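Local coordinates for protein acetyl-CoA acetyltransferase (Bacillus anthracis, PDB 3SS6) that probably catalyses the reversible thiolase condensation of two acetyl-CoA molecules into acetoacetyl-CoA and free CoA, at residues Pro153-Met158 with Asp286-Gly291; Glu175-Val180 with Ala245-Gly250; Ile292-Ala297 with Ile376-Val381; Ala323-Val328 with Glu337-Asn342. One frame throughout, in Å; residues are numbered along the deposited sequence.

How the contacts relate
Contacts 2, 3 and 4 are buried, whereas contact 1 is partly exposed and lies farther from the chain's centre than contact 3. Their chemistry follows their place. Contact 1 lays a lysine chain over a histidine ring between two loops; contact 2 ties a loop to helix 174-194 by an amide-carboxylate bond and a water; contacts 3 and 4 are mainly non-polar packing. Segment 286-291 runs straight into 292-297, so contacts 1 and 3 share one continuous piece of chain, and M290 packs on C380. Helix 322-332 belongs to contact 4 but joins all the others: Q177 and V180 of contact 2 rest on A323 and L326, P294 of contact 3 meets V328, and G291 of contact 1 meets Q324.

Contact 1: residues Pro153-Met158 with Asp286-Gly291; sequences PIHHIM and DPKIMG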
loop_
_atom_site.group_PDB
_atom_site.type_symbol
_atom_site.label_atom_id
_atom_site.label_comp_id
_atom_site.label_asym_id
_atom_site.label_seq_id
_atom_site.Cartn_x
_atom_site.Cartn_y
_atom_site.Cartn_z
ATOM N N PRO A 153 22.421 7.179 -0.471
ATOM C CA PRO A 153 21.940 6.370 0.661
ATOM C C PRO A 153 22.648 6.659 1.978
ATOM O O PRO A 153 22.155 6.232 3.032
ATOM C CB PRO A 153 22.235 4.931 0.217
ATOM C CG PRO A 153 23.354 5.060 -0.791
ATOM C CD PRO A 153 23.090 6.365 -1.499
ATOM N N ILE A 154 23.774 7.361 1.923
ATOM C CA ILE A 154 24.492 7.733 3.139
ATOM C C ILE A 154 24.081 9.133 3.597
ATOM O O ILE A 154 23.747 9.346 4.764
ATOM C CB ILE A 154 26.014 7.693 2.925
ATOM C CG1 ILE A 154 26.474 6.303 2.457
ATOM C CG2 ILE A 154 26.749 8.125 4.198
ATOM C CD1 ILE A 154 26.517 5.237 3.549
ATOM N N HIS A 155 24.187 10.097 2.683
ATOM C CA HIS A 155 23.902 11.506 2.973
ATOM C C HIS A 155 22.472 12.006 2.786
ATOM O O HIS A 155 22.127 13.090 3.242
ATOM C CB HIS A 155 24.881 12.386 2.201
ATOM C CG HIS A 155 26.308 11.977 2.379
ATOM N ND1 HIS A 155 27.013 12.227 3.536
ATOM C CD2 HIS A 155 27.155 11.314 1.559
ATOM C CE1 HIS A 155 28.235 11.745 3.416
ATOM N NE2 HIS A 155 28.347 11.186 2.226
ATOM N N HIS A 156 21.651 11.212 2.118
ATOM C CA HIS A 156 20.245 11.540 1.902
ATOM C C HIS A 156 20.036 12.881 1.218
ATOM O O HIS A 156 19.210 13.696 1.644
ATOM C CB HIS A 156 19.481 11.456 3.220
ATOM C CG HIS A 156 19.602 10.120 3.879
ATOM N ND1 HIS A 156 18.983 8.990 3.385
ATOM C CD2 HIS A 156 20.301 9.720 4.967
ATOM C CE1 HIS A 156 19.282 7.957 4.152
ATOM N NE2 HIS A 156 20.080 8.373 5.119
ATOM N N ILE A 157 20.795 13.098 0.150
ATOM C CA ILE A 157 20.585 14.241 -0.732
ATOM C C ILE A 157 20.402 13.724 -2.142
ATOM O O ILE A 157 20.947 12.676 -2.495
ATOM C CB ILE A 157 21.777 15.202 -0.703
ATOM C CG1 ILE A 157 23.055 14.467 -1.113
ATOM C CG2 ILE A 157 21.927 15.815 0.687
ATOM C CD1 ILE A 157 24.303 15.309 -1.014
ATOM N N MET A 158 19.629 14.442 -2.954
ATOM C CA MET A 158 19.360 13.987 -4.313
ATOM C C MET A 158 20.579 14.191 -5.216
ATOM O O MET A 158 21.421 15.045 -4.952
ATOM C CB MET A 158 18.146 14.720 -4.891
ATOM C CG MET A 158 16.892 14.618 -4.038
ATOM S SD MET A 158 16.283 12.925 -3.824
ATOM C CE MET A 158 15.838 12.485 -5.496
ATOM N N ASP A 286 34.342 11.390 -3.472
ATOM C CA ASP A 286 33.360 11.862 -2.486
ATOM C C ASP A 286 31.938 11.782 -3.055
ATOM O O ASP A 286 31.638 12.405 -4.071
ATOM C CB ASP A 286 33.679 13.314 -2.109
ATOM C CG ASP A 286 32.746 13.878 -1.042
ATOM O OD1 ASP A 286 31.753 13.211 -0.672
ATOM O OD2 ASP A 286 33.009 15.007 -0.573
ATOM N N PRO A 287 31.049 11.015 -2.400
ATOM C CA PRO A 287 29.679 10.887 -2.926
ATOM C C PRO A 287 28.983 12.244 -3.084
ATOM O O PRO A 287 28.108 12.396 -3.941
ATOM C CB PRO A 287 28.958 10.073 -1.839
ATOM C CG PRO A 287 30.048 9.354 -1.108
ATOM C CD PRO A 287 31.245 10.257 -1.151
ATOM N N LYS A 288 29.369 13.217 -2.264
ATOM C CA LYS A 288 28.733 14.536 -2.308
ATOM C C LYS A 288 29.045 15.299 -3.593
ATOM O O LYS A 288 28.353 16.264 -3.932
ATOM C CB LYS A 288 29.104 15.366 -1.082
ATOM C CG LYS A 288 28.465 14.867 0.201
ATOM C CD LYS A 288 28.887 15.728 1.369
ATOM C CE LYS A 288 28.349 15.186 2.678
ATOM N NZ LYS A 288 28.809 16.010 3.832
ATOM N N ILE A 289 30.089 14.870 -4.295
ATOM C CA ILE A 289 30.388 15.405 -5.627
ATOM C C ILE A 289 30.624 14.268 -6.614
ATOM O O ILE A 289 31.559 14.309 -7.431
ATOM C CB ILE A 289 31.612 16.338 -5.594
ATOM C CG1 ILE A 289 32.757 15.678 -4.819
ATOM C CG2 ILE A 289 31.240 17.671 -4.952
ATOM C CD1 ILE A 289 34.120 16.312 -5.081
ATOM N N MET A 290 29.759 13.254 -6.539
ATOM C CA MET A 290 29.875 12.057 -7.370
ATOM C C MET A 290 30.060 12.360 -8.858
ATOM O O MET A 290 30.633 11.557 -9.592
ATOM C CB MET A 290 28.668 11.126 -7.159
ATOM C CG MET A 290 27.326 11.690 -7.634
ATOM S SD MET A 290 26.994 11.268 -9.352
ATOM C CE MET A 290 25.730 12.497 -9.741
ATOM N N GLY A 291 29.592 13.524 -9.301
ATOM C CA GLY A 291 29.596 13.833 -10.717
ATOM C C GLY A 291 30.987 13.963 -11.317
ATOM O O GLY A 291 31.141 13.868 -12.531
#
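H155 and K288 cross at about a right angle, the lysine chain passing over one face of the imidazole in a CH-pi contact. Loop meets loop here: 153-158 precedes helix 159-170, and 286-291 opens with an Asx turn leading into a 3-10 segment. The touching group is CE of K288, 3.6 Å from the centroid of the H155 ring and 24° off its normal. CE, next to the amino group, is probably polarised by it, which would suit it to a pi surface, while the chain, extended beyond CG, carries NZ past the ring. I154 CG2 lies over the opposite face, 3.9 Å above the plane, so the imidazole is sandwiched. At the ring's edge P287 CB comes to 4.0 Å from H155 CD2; this proline is buried, with L74 of the second subunit also packing on it. I157 CD1 adds a looser touch, 4.4 Å from K288 CG. D286 suits the start of the turn because its short carboxylate can reach forward to the backbone N of K288, fixing the base of the lysine chain. That bond, K288 N to D286 OD1, is 2.9 Å long and meets the oxygen from above the carboxylate plane, 59° out of it.

Contact 2: residues Glu175-Val180 with Ala245-Gly250; sequences EEQDEV and AGNASG
N247 turns its CG between its own backbone N and carbonyl carbon (chi1 61°), which sends the amide to the helix, where D178, with CG beside its backbone N, brings OD1 forward to meet it. The bond from N247 ND2 to D178 OD1 is 3.0 Å long and fairly straight, 157° at the hydrogen. It reaches the syn side of the carboxylate, though 30° out of that plane, and lies close to the amide plane of N247. N247 ND2 also packs 3.7 Å from Q177 CB. Both segments belong to the region inserted between strands 112-120 and 252-262, the loop domain of the thiolase fold; the contact fastens its closing loop to helix 174-194. Asparagine suits this place because its amide both donates and accepts: ND2 has a second acceptor in the carbonyl oxygen of S242, and OD1 takes the backbone N-H of T244. D178 is steadied by a salt bridge from OD2 to R174, and Q177 NE2 bonds to S242. A water stands 2.7 Å from Q177 OE1 and 3.1 Å from N247 O, bridging helix and loop, though more acceptors surround it than its two protons can serve.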
loop_
_atom_site.group_PDB
_atom_site.type_symbol
_atom_site.label_atom_id
_atom_site.label_comp_id
_atom_site.label_asym_id
_atom_site.label_seq_id
_atom_site.Cartn_x
_atom_site.Cartn_y
_atom_site.Cartn_z
ATOM N N GLU A 175 24.106 29.995 -17.606
ATOM C CA GLU A 175 24.287 30.044 -19.061
ATOM C C GLU A 175 25.086 28.851 -19.586
ATOM O O GLU A 175 24.693 28.225 -20.572
ATOM C CB GLU A 175 24.965 31.343 -19.493
ATOM C CG GLU A 175 25.348 31.344 -20.975
ATOM C CD GLU A 175 25.858 32.692 -21.445
ATOM O OE1 GLU A 175 25.201 33.707 -21.151
ATOM O OE2 GLU A 175 26.909 32.732 -22.115
ATOM N N GLU A 176 26.217 28.548 -18.951
ATOM C CA GLU A 176 27.016 27.398 -19.379
ATOM C C GLU A 176 26.185 26.117 -19.381
ATOM O O GLU A 176 26.234 25.331 -20.324
ATOM C CB GLU A 176 28.240 27.203 -18.480
ATOM C CG GLU A 176 29.338 28.232 -18.690
ATOM C CD GLU A 176 30.514 28.042 -17.742
ATOM O OE1 GLU A 176 30.309 28.050 -16.506
ATOM O OE2 GLU A 176 31.648 27.882 -18.241
ATOM N N GLN A 177 25.429 25.903 -18.315
ATOM C CA GLN A 177 24.603 24.703 -18.217
ATOM C C GLN A 177 23.550 24.663 -19.316
ATOM O O GLN A 177 23.332 23.624 -19.942
ATOM C CB GLN A 177 23.924 24.632 -16.848
ATOM C CG GLN A 177 24.913 24.424 -15.697
ATOM C CD GLN A 177 24.248 24.563 -14.354
ATOM O OE1 GLN A 177 23.427 23.734 -13.971
ATOM N NE2 GLN A 177 24.576 25.633 -13.637
ATOM N N ASP A 178 22.897 25.797 -19.547
ATOM C CA ASP A 178 21.831 25.846 -20.537
ATOM C C ASP A 178 22.369 25.758 -21.962
ATOM O O ASP A 178 21.672 25.284 -22.862
ATOM C CB ASP A 178 20.928 27.069 -20.329
ATOM C CG ASP A 178 20.017 26.911 -19.116
ATOM O OD1 ASP A 178 19.938 25.774 -18.596
ATOM O OD2 ASP A 178 19.386 27.910 -18.695
ATOM N N GLU A 179 23.607 26.192 -22.184
ATOM C CA GLU A 179 24.229 26.050 -23.500
ATOM C C GLU A 179 24.489 24.580 -23.801
ATOM O O GLU A 179 24.258 24.104 -24.916
ATOM C CB GLU A 179 25.542 26.831 -23.587
ATOM C CG GLU A 179 26.244 26.668 -24.929
ATOM C CD GLU A 179 27.550 27.436 -25.018
ATOM O OE1 GLU A 179 27.517 28.683 -24.959
ATOM O OE2 GLU A 179 28.612 26.792 -25.152
ATOM N N VAL A 180 24.979 23.864 -22.793
ATOM C CA VAL A 180 25.213 22.431 -22.925
ATOM C C VAL A 180 23.891 21.700 -23.132
ATOM O O VAL A 180 23.805 20.778 -23.950
ATOM C CB VAL A 180 25.955 21.866 -21.699
ATOM C CG1 VAL A 180 25.830 20.342 -21.639
ATOM C CG2 VAL A 180 27.416 22.286 -21.754
ATOM N N ALA A 245 15.140 21.252 -14.401
ATOM C CA ALA A 245 14.703 20.063 -15.128
ATOM C C ALA A 245 15.209 20.091 -16.568
ATOM O O ALA A 245 15.420 19.043 -17.178
ATOM C CB ALA A 245 13.193 19.955 -15.110
ATOM N N GLY A 246 15.398 21.290 -17.109
ATOM C CA GLY A 246 15.815 21.438 -18.493
ATOM C C GLY A 246 17.287 21.163 -18.730
ATOM O O GLY A 246 17.670 20.746 -19.818
ATOM N N ASN A 247 18.128 21.401 -17.729
ATOM C CA ASN A 247 19.552 21.133 -17.926
ATOM C C ASN A 247 20.030 19.909 -17.153
ATOM O O ASN A 247 21.228 19.717 -16.933
ATOM C CB ASN A 247 20.421 22.377 -17.662
ATOM C CG ASN A 247 20.299 22.892 -16.246
ATOM O OD1 ASN A 247 20.169 22.117 -15.300
ATOM N ND2 ASN A 247 20.366 24.210 -16.090
ATOM N N ALA A 248 19.067 19.081 -16.758
ATOM C CA ALA A 248 19.351 17.814 -16.102
ATOM C C ALA A 248 18.902 16.706 -17.039
ATOM O O ALA A 248 18.044 16.924 -17.888
ATOM C CB ALA A 248 18.601 17.727 -14.791
ATOM N N SER A 249 19.483 15.521 -16.901
ATOM C CA SER A 249 19.019 14.394 -17.705
ATOM C C SER A 249 17.618 14.005 -17.248
ATOM O O SER A 249 17.186 14.381 -16.164
ATOM C CB SER A 249 19.973 13.210 -17.567
ATOM O OG SER A 249 20.022 12.772 -16.222
ATOM N N GLY A 250 16.910 13.240 -18.068
ATOM C CA GLY A 250 15.577 12.818 -17.687
ATOM C C GLY A 250 15.552 11.511 -16.922
ATOM O O GLY A 250 16.599 10.911 -16.617
HETATM O O HOH W 1 22.976 21.180 -14.812
#

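Contact 3: residues Ile292-Ala297 with Ile376-Val381; sequences IGPAPA and IASLCV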
loop_
_atom_site.group_PDB
_atom_site.type_symbol
_atom_site.label_atom_id
_atom_site.label_comp_id
_atom_site.label_asym_id
_atom_site.label_seq_id
_atom_site.Cartn_x
_atom_site.Cartn_y
_atom_site.Cartn_z
ATOM N N ILE A 292 31.990 14.171 -10.464
ATOM C CA ILE A 292 33.380 14.355 -10.914
ATOM C C ILE A 292 34.104 13.030 -11.185
ATOM O O ILE A 292 35.227 13.011 -11.699
ATOM C CB ILE A 292 34.198 15.163 -9.895
ATOM C CG1 ILE A 292 35.406 15.818 -10.568
ATOM C CG2 ILE A 292 34.642 14.279 -8.727
ATOM C CD1 ILE A 292 35.025 16.787 -11.679
ATOM N N GLY A 293 33.466 11.923 -10.823
ATOM C CA GLY A 293 34.063 10.610 -11.015
ATOM C C GLY A 293 34.835 10.372 -12.308
ATOM O O GLY A 293 35.914 9.781 -12.279
ATOM N N PRO A 294 34.274 10.784 -13.455
ATOM C CA PRO A 294 34.995 10.489 -14.699
ATOM C C PRO A 294 36.416 11.063 -14.756
ATOM O O PRO A 294 37.242 10.499 -15.460
ATOM C CB PRO A 294 34.109 11.120 -15.779
ATOM C CG PRO A 294 32.708 11.054 -15.173
ATOM C CD PRO A 294 32.921 11.324 -13.709
ATOM N N ALA A 295 36.705 12.148 -14.039
ATOM C CA ALA A 295 38.048 12.733 -14.126
ATOM C C ALA A 295 39.142 11.760 -13.657
ATOM O O ALA A 295 40.034 11.398 -14.433
ATOM C CB ALA A 295 38.120 14.074 -13.376
ATOM N N PRO A 296 39.081 11.321 -12.388
ATOM C CA PRO A 296 40.098 10.350 -11.967
ATOM C C PRO A 296 39.999 9.007 -12.702
ATOM O O PRO A 296 41.029 8.356 -12.876
ATOM C CB PRO A 296 39.821 10.168 -10.467
ATOM C CG PRO A 296 38.409 10.608 -10.279
ATOM C CD PRO A 296 38.197 11.714 -11.274
ATOM N N ALA A 297 38.799 8.594 -13.109
ATOM C CA ALA A 297 38.657 7.330 -13.834
ATOM C C ALA A 297 39.361 7.410 -15.179
ATOM O O ALA A 297 40.094 6.499 -15.567
ATOM C CB ALA A 297 37.184 6.968 -14.022
ATOM N N ILE A 376 36.790 6.974 -25.870
ATOM C CA ILE A 376 36.663 6.835 -24.422
ATOM C C ILE A 376 35.205 7.029 -24.061
ATOM O O ILE A 376 34.595 8.018 -24.471
ATOM C CB ILE A 376 37.478 7.907 -23.681
ATOM C CG1 ILE A 376 38.961 7.788 -24.032
ATOM C CG2 ILE A 376 37.271 7.780 -22.181
ATOM C CD1 ILE A 376 39.826 8.920 -23.440
ATOM N N ALA A 377 34.646 6.091 -23.296
ATOM C CA ALA A 377 33.303 6.261 -22.759
ATOM C C ALA A 377 33.412 6.265 -21.236
ATOM O O ALA A 377 34.063 5.404 -20.651
ATOM C CB ALA A 377 32.381 5.146 -23.225
ATOM N N SER A 378 32.770 7.228 -20.589
ATOM C CA SER A 378 32.927 7.353 -19.146
ATOM C C SER A 378 31.716 8.006 -18.520
ATOM O O SER A 378 31.059 8.835 -19.143
ATOM C CB SER A 378 34.180 8.185 -18.834
ATOM O OG SER A 378 34.414 8.281 -17.436
ATOM N N LEU A 379 31.421 7.639 -17.280
ATOM C CA LEU A 379 30.291 8.271 -16.610
ATOM C C LEU A 379 30.413 8.270 -15.104
ATOM O O LEU A 379 31.106 7.430 -14.545
ATOM C CB LEU A 379 28.968 7.648 -17.072
ATOM C CG LEU A 379 28.546 6.245 -16.647
ATOM C CD1 LEU A 379 27.208 5.958 -17.306
ATOM C CD2 LEU A 379 29.578 5.202 -17.050
ATOM N N CYS A 380 29.747 9.236 -14.468
ATOM C CA CYS A 380 29.718 9.348 -13.019
ATOM C C CYS A 380 28.684 8.362 -12.499
ATOM O O CYS A 380 27.853 7.856 -13.254
ATOM C CB CYS A 380 29.363 10.773 -12.571
ATOM S SG CYS A 380 27.666 11.304 -13.048
ATOM N N VAL A 381 28.753 8.090 -11.205
ATOM C CA VAL A 381 27.936 7.059 -10.579
ATOM C C VAL A 381 27.486 7.544 -9.213
ATOM O O VAL A 381 28.309 8.002 -8.419
ATOM C CB VAL A 381 28.771 5.779 -10.386
ATOM C CG1 VAL A 381 27.948 4.687 -9.706
ATOM C CG2 VAL A 381 29.330 5.306 -11.721
#
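In the C-terminal half of the layered thiolase fold, P294 of helix 294-305 packs against strand 374-381, part of the large mixed sheet, with CG of its ring foremost. The pyrrolidine spans three residues of the strand. P294 CB reaches S378 OG at 3.3 Å. P294 CG sits over the peptide between the next two residues, 3.6 Å from L379 C and 3.5 Å from C380 N. Beyond it, P294 CD meets C380 CB at 3.8 Å. A compact ring suits the place, since it brings the backbones close, with the CA atoms of P294 and L379 only 5.5 Å apart. G293, lacking a side chain, lets the chain run in beside C380. L379 itself points away from P294 and packs on M95 and T355, from helices 93-107 and 352-370, on the other side of the sheet from P294. C380, the cysteine that opens the CxG motif known in thiolases, has SG between its backbone N and carbonyl carbon (chi1 64°), on the side of Q324. S378 OG is bound to the carbonyl oxygen of V387 on the adjoining strand. Its polarity is thus answered within the sheet, and the proline can cover the serine with carbon alone, so that close van der Waals fit holds helix to strand.

Contact 4: residues Ala323-Val328 with Glu337-Asn342; sequences AQYLAV and EKVNVN
Y325 and V339 approach from opposite directions, the phenol running out from its helix to meet the valine's branch. V339 CG1 lies 3.5 Å from Y325 OH and 3.7 Å from Y325 CE1. N340 slides past the ring on an antiparallel course, its ND2 4.0 Å from Y325 CE1, with amide and ring planes 49° apart. Tyrosine has the length for this place: CG is anti to the backbone N (chi1 166°), and the ring stretches across a gap in which the CA atoms of Y325 and N340, the nearest pair, are 10.2 Å apart. Its hydroxyl, though buried, is satisfied one helical turn on by E329 OE1. Valine suits the other side, a branched apolar residue that packs on the ring and on I317, which also touches Y325. N340 adopts a left-handed backbone conformation, one that asparagine tolerates well, and its ND2 is tied to the carbonyl oxygen of I317. Farther out, R183 of helix 174-194 bonds the carbonyl oxygen of V339, and the backbones of K338 and N340 bond that of L315. The chain leaving helix 322-332 thus returns along strand 314-317, one of the two outermost strands of the mixed sheet, in the C-terminal part of the thiolase fold.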
loop_
_atom_site.group_PDB
_atom_site.type_symbol
_atom_site.label_atom_id
_atom_site.label_comp_id
_atom_site.label_asym_id
_atom_site.label_seq_id
_atom_site.Cartn_x
_atom_site.Cartn_y
_atom_site.Cartn_z
ATOM N N ALA A 323 25.656 20.503 -15.516
ATOM C CA ALA A 323 26.634 21.036 -14.575
ATOM C C ALA A 323 27.693 19.991 -14.259
ATOM O O ALA A 323 28.873 20.303 -14.112
ATOM C CB ALA A 323 25.951 21.470 -13.291
ATOM N N GLN A 324 27.250 18.747 -14.123
ATOM C CA GLN A 324 28.167 17.663 -13.804
ATOM C C GLN A 324 29.112 17.428 -14.970
ATOM O O GLN A 324 30.328 17.284 -14.785
ATOM C CB GLN A 324 27.374 16.401 -13.453
ATOM C CG GLN A 324 28.179 15.128 -13.498
ATOM C CD GLN A 324 28.117 14.427 -14.846
ATOM O OE1 GLN A 324 27.098 14.466 -15.547
ATOM N NE2 GLN A 324 29.215 13.772 -15.211
ATOM N N TYR A 325 28.562 17.407 -16.181
ATOM C CA TYR A 325 29.400 17.289 -17.367
ATOM C C TYR A 325 30.425 18.437 -17.419
ATOM O O TYR A 325 31.616 18.230 -17.681
ATOM C CB TYR A 325 28.578 17.270 -18.669
ATOM C CG TYR A 325 29.524 17.503 -19.812
ATOM C CD1 TYR A 325 30.352 16.483 -20.252
ATOM C CD2 TYR A 325 29.677 18.768 -20.372
ATOM C CE1 TYR A 325 31.284 16.696 -21.245
ATOM C CE2 TYR A 325 30.610 18.990 -21.379
ATOM C CZ TYR A 325 31.411 17.946 -21.801
ATOM O OH TYR A 325 32.346 18.147 -22.790
ATOM N N LEU A 326 29.956 19.655 -17.173
ATOM C CA LEU A 326 30.826 20.827 -17.237
ATOM C C LEU A 326 31.991 20.746 -16.252
ATOM O O LEU A 326 33.104 21.166 -16.572
ATOM C CB LEU A 326 30.016 22.109 -17.040
ATOM C CG LEU A 326 29.214 22.505 -18.286
ATOM C CD1 LEU A 326 28.031 23.393 -17.924
ATOM C CD2 LEU A 326 30.124 23.212 -19.294
ATOM N N ALA A 327 31.742 20.192 -15.065
ATOM C CA ALA A 327 32.817 20.031 -14.087
ATOM C C ALA A 327 33.894 19.104 -14.638
ATOM O O ALA A 327 35.083 19.380 -14.505
ATOM C CB ALA A 327 32.274 19.499 -12.759
ATOM N N VAL A 328 33.476 18.004 -15.252
ATOM C CA VAL A 328 34.424 17.075 -15.869
ATOM C C VAL A 328 35.178 17.747 -17.012
ATOM O O VAL A 328 36.398 17.640 -17.109
ATOM C CB VAL A 328 33.721 15.812 -16.397
ATOM C CG1 VAL A 328 34.700 14.928 -17.146
ATOM C CG2 VAL A 328 33.100 15.034 -15.237
ATOM N N GLU A 337 34.410 19.726 -28.928
ATOM C CA GLU A 337 34.119 19.306 -30.299
ATOM C C GLU A 337 34.311 17.810 -30.530
ATOM O O GLU A 337 33.837 17.264 -31.533
ATOM C CB GLU A 337 34.951 20.106 -31.305
ATOM C CG GLU A 337 34.564 21.581 -31.365
ATOM C CD GLU A 337 35.312 22.358 -32.447
ATOM O OE1 GLU A 337 34.889 23.493 -32.756
ATOM O OE2 GLU A 337 36.321 21.843 -32.978
ATOM N N LYS A 338 35.007 17.155 -29.603
ATOM C CA LYS A 338 35.211 15.710 -29.669
ATOM C C LYS A 338 34.313 14.943 -28.712
ATOM O O LYS A 338 34.365 13.716 -28.672
ATOM C CB LYS A 338 36.670 15.362 -29.350
ATOM C CG LYS A 338 37.650 16.087 -30.234
ATOM C CD LYS A 338 38.925 15.298 -30.454
ATOM C CE LYS A 338 39.674 15.067 -29.170
ATOM N NZ LYS A 338 41.092 14.641 -29.443
ATOM N N VAL A 339 33.488 15.652 -27.950
ATOM C CA VAL A 339 32.746 15.015 -26.855
ATOM C C VAL A 339 31.236 15.031 -27.078
ATOM O O VAL A 339 30.679 16.060 -27.419
ATOM C CB VAL A 339 33.019 15.753 -25.520
ATOM C CG1 VAL A 339 32.282 15.058 -24.376
ATOM C CG2 VAL A 339 34.519 15.816 -25.240
ATOM N N ASN A 340 30.578 13.892 -26.868
ATOM C CA ASN A 340 29.122 13.836 -26.969
ATOM C C ASN A 340 28.624 14.477 -28.269
ATOM O O ASN A 340 27.742 15.348 -28.257
ATOM C CB ASN A 340 28.492 14.518 -25.748
ATOM C CG ASN A 340 28.821 13.796 -24.453
ATOM O OD1 ASN A 340 29.166 12.611 -24.463
ATOM N ND2 ASN A 340 28.710 14.501 -23.329
ATOM N N VAL A 341 29.181 14.033 -29.390
ATOM C CA VAL A 341 29.019 14.779 -30.636
ATOM C C VAL A 341 27.625 14.662 -31.248
ATOM O O VAL A 341 27.274 15.448 -32.135
ATOM C CB VAL A 341 30.090 14.418 -31.691
ATOM C CG1 VAL A 341 31.484 14.707 -31.154
ATOM C CG2 VAL A 341 29.958 12.961 -32.126
ATOM N N ASN A 342 26.844 13.690 -30.777
ATOM C CA ASN A 342 25.445 13.567 -31.189
ATOM C C ASN A 342 24.509 13.741 -30.000
ATOM O O ASN A 342 23.411 13.190 -29.975
ATOM C CB ASN A 342 25.189 12.222 -31.875
ATOM C CG ASN A 342 25.915 12.102 -33.200
ATOM O OD1 ASN A 342 25.945 13.043 -33.985
ATOM N ND2 ASN A 342 26.530 10.949 -33.442
#